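ORF98 PTP-2 (Cydia pomonella granulosis virus, PDB 6I28) probably removes phosphate from tyrosine and serine or threonine residues of proteins, acting as a viral dual-specificity phosphatase. Local coordinates at residues A[63-68]-A[86-91]. Numbering follows the deposited sequence.
Sequences DHLHVH and FNYLWL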
loop_
_atom_site.group_PDB
_atom_site.type_symbol
_atom_site.label_atom_id
_atom_site.label_comp_id
_atom_site.label_asym_id
_atom_site.label_seq_id
_atom_site.Cartn_x
_atom_site.Cartn_y
_atom_site.Cartn_z
ATOM N N ASP A 63 -12.626 2.207 -8.864
ATOM C CA ASP A 63 -12.340 1.533 -7.602
ATOM C C ASP A 63 -11.290 0.456 -7.732
ATOM O O ASP A 63 -10.929 -0.164 -6.705
ATOM C CB ASP A 63 -13.603 0.939 -6.972
ATOM C CG ASP A 63 -14.573 2.001 -6.476
ATOM O OD1 ASP A 63 -14.161 3.160 -6.254
ATOM O OD2 ASP A 63 -15.767 1.690 -6.363
ATOM N N HIS A 64 -10.652 0.338 -8.882
ATOM C CA HIS A 64 -9.533 -0.592 -9.045
ATOM C C HIS A 64 -8.441 0.112 -9.832
ATOM O O HIS A 64 -8.632 0.445 -11.005
ATOM C CB HIS A 64 -9.970 -1.870 -9.738
ATOM C CG HIS A 64 -8.959 -2.964 -9.657
ATOM N ND1 HIS A 64 -9.268 -4.286 -9.904
ATOM C CD2 HIS A 64 -7.641 -2.931 -9.348
ATOM C CE1 HIS A 64 -8.176 -5.014 -9.739
ATOM N NE2 HIS A 64 -7.177 -4.215 -9.403
ATOM N N LEU A 65 -7.338 0.386 -9.164
ATOM C CA LEU A 65 -6.165 1.053 -9.686
ATOM C C LEU A 65 -5.015 0.067 -9.818
ATOM O O LEU A 65 -4.733 -0.694 -8.898
ATOM C CB LEU A 65 -5.737 2.167 -8.736
ATOM C CG LEU A 65 -4.535 3.045 -9.101
ATOM C CD1 LEU A 65 -4.873 3.644 -10.450
ATOM C CD2 LEU A 65 -4.245 4.141 -8.109
ATOM N N HIS A 66 -4.296 0.160 -10.913
ATOM C CA HIS A 66 -3.116 -0.645 -11.198
ATOM C C HIS A 66 -1.947 0.277 -11.497
ATOM O O HIS A 66 -2.073 1.188 -12.312
ATOM C CB HIS A 66 -3.369 -1.560 -12.418
ATOM C CG HIS A 66 -2.144 -2.253 -12.925
ATOM N ND1 HIS A 66 -1.747 -2.208 -14.247
ATOM C CD2 HIS A 66 -1.211 -2.996 -12.281
ATOM C CE1 HIS A 66 -0.633 -2.901 -14.404
ATOM N NE2 HIS A 66 -0.282 -3.378 -13.221
ATOM N N VAL A 67 -0.795 0.019 -10.880
ATOM C CA VAL A 67 0.475 0.568 -11.327
ATOM C C VAL A 67 1.403 -0.600 -11.661
ATOM O O VAL A 67 1.687 -1.437 -10.787
ATOM C CB VAL A 67 1.141 1.476 -10.269
ATOM C CG1 VAL A 67 2.499 1.906 -10.781
ATOM C CG2 VAL A 67 0.301 2.694 -9.962
ATOM N N HIS A 68 1.874 -0.657 -12.900
ATOM C CA HIS A 68 2.870 -1.638 -13.284
ATOM C C HIS A 68 4.219 -1.267 -12.683
ATOM O O HIS A 68 4.804 -0.234 -13.046
ATOM C CB HIS A 68 2.988 -1.684 -14.797
ATOM C CG HIS A 68 3.940 -2.719 -15.291
ATOM N ND1 HIS A 68 5.303 -2.500 -15.386
ATOM C CD2 HIS A 68 3.724 -3.975 -15.747
ATOM C CE1 HIS A 68 5.886 -3.582 -15.867
ATOM N NE2 HIS A 68 4.949 -4.484 -16.109
ATOM N N PHE A 86 -0.704 7.779 -3.141
ATOM C CA PHE A 86 -1.152 8.358 -1.880
ATOM C C PHE A 86 -2.472 9.100 -1.995
ATOM O O PHE A 86 -3.381 8.907 -1.167
ATOM C CB PHE A 86 -0.104 9.277 -1.263
ATOM C CG PHE A 86 -0.566 9.909 0.031
ATOM C CD1 PHE A 86 -0.462 9.234 1.230
ATOM C CD2 PHE A 86 -1.227 11.126 0.024
ATOM C CE1 PHE A 86 -0.926 9.785 2.361
ATOM C CE2 PHE A 86 -1.708 11.657 1.176
ATOM C CZ PHE A 86 -1.484 11.001 2.354
ATOM N N ASN A 87 -2.585 9.967 -3.006
ATOM C CA ASN A 87 -3.786 10.767 -3.192
ATOM C C ASN A 87 -4.969 9.901 -3.530
ATOM O O ASN A 87 -6.077 10.157 -3.045
ATOM C CB ASN A 87 -3.543 11.786 -4.258
ATOM C CG ASN A 87 -2.662 12.878 -3.784
ATOM O OD1 ASN A 87 -2.722 13.266 -2.637
ATOM N ND2 ASN A 87 -1.824 13.389 -4.668
ATOM N N TYR A 88 -4.763 8.826 -4.299
ATOM C CA TYR A 88 -5.841 7.878 -4.541
ATOM C C TYR A 88 -6.339 7.254 -3.242
ATOM O O TYR A 88 -7.545 7.238 -2.935
ATOM C CB TYR A 88 -5.366 6.816 -5.499
ATOM C CG TYR A 88 -6.410 5.814 -5.881
ATOM C CD1 TYR A 88 -7.335 6.081 -6.896
ATOM C CD2 TYR A 88 -6.504 4.598 -5.224
ATOM C CE1 TYR A 88 -8.253 5.144 -7.221
ATOM C CE2 TYR A 88 -7.432 3.656 -5.573
ATOM C CZ TYR A 88 -8.315 3.926 -6.589
ATOM O OH TYR A 88 -9.244 2.945 -6.872
ATOM N N LEU A 89 -5.401 6.786 -2.405
ATOM C CA LEU A 89 -5.844 6.210 -1.140
ATOM C C LEU A 89 -6.597 7.243 -0.299
ATOM O O LEU A 89 -7.642 6.945 0.279
ATOM C CB LEU A 89 -4.624 5.721 -0.391
ATOM C CG LEU A 89 -3.911 4.498 -1.019
ATOM C CD1 LEU A 89 -2.563 4.372 -0.264
ATOM C CD2 LEU A 89 -4.675 3.239 -0.943
ATOM N N TRP A 90 -6.041 8.447 -0.179
ATOM C CA TRP A 90 -6.630 9.491 0.650
ATOM C C TRP A 90 -8.054 9.822 0.173
ATOM O O TRP A 90 -8.988 9.875 0.978
ATOM C CB TRP A 90 -5.695 10.695 0.658
ATOM C CG TRP A 90 -5.982 11.568 1.886
ATOM C CD1 TRP A 90 -5.353 11.492 3.130
ATOM C CD2 TRP A 90 -6.966 12.555 2.004
ATOM N NE1 TRP A 90 -5.892 12.384 3.976
ATOM C CE2 TRP A 90 -6.892 13.062 3.318
ATOM C CE3 TRP A 90 -7.912 13.076 1.124
ATOM C CZ2 TRP A 90 -7.722 14.041 3.768
ATOM C CZ3 TRP A 90 -8.728 14.039 1.568
ATOM C CH2 TRP A 90 -8.641 14.527 2.886
ATOM N N LEU A 91 -8.266 9.893 -1.134
ATOM C CA LEU A 91 -9.576 10.269 -1.626
ATOM C C LEU A 91 -10.590 9.128 -1.492
ATOM O O LEU A 91 -11.784 9.391 -1.224
ATOM C CB LEU A 91 -9.454 10.751 -3.078
ATOM C CG LEU A 91 -8.602 12.008 -3.292
ATOM C CD1 LEU A 91 -8.185 12.169 -4.769
ATOM C CD2 LEU A 91 -9.373 13.262 -2.806
#
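Asp63, whose backbone lies against the phenol oxygen of Tyr88 with Asp63 C 3.3 Å from Tyr88 OH, has its OD1 held by two salt bridges, to the ammonium groups of Lys92 and Lys98. Lys92 follows Tyr88 on helix 82-95, so its bridge also ties the strand side to the helix. The contact belongs to the alpha/beta fold of a dual-specificity phosphatase: strand 64-68, outermost in a mixed five-stranded sheet, is covered at Leu65 by helix 82-95, where Met84 and Leu85 touch this leucine as well as Tyr88. No hydrogen bond joins the two segments. The hydroxyl of Tyr88 is instead hydrogen-bonded to the carbonyl O of Gly62, one residue before Asp63, which holds the phenol end of the ring beside the turn that leads into the strand.

The side-chain packing between Leu65 and Tyr88 is apolar. Tyr88 sets CG anti to its backbone N (chi1 -177°), which sends the ring from the helix toward the sheet, where it also touches Cys41 and Val43 of the next strand. Leu65 lies over one face of that ring: CD2 sits 3.7 Å from the ring centroid, 19° off the normal, in a CH-pi contact. The two side chains run past each other in opposite directions. A tyrosine suits this place because its flat face accepts a methyl group while its hydroxyl spans to a backbone carbonyl; leucine, branched at CG, reaches far enough to lay CD2 over the CG end of the ring, 3.5 Å from Tyr88 CG, while its CB stays near the phenol end, 3.8 Å from Tyr88 CZ.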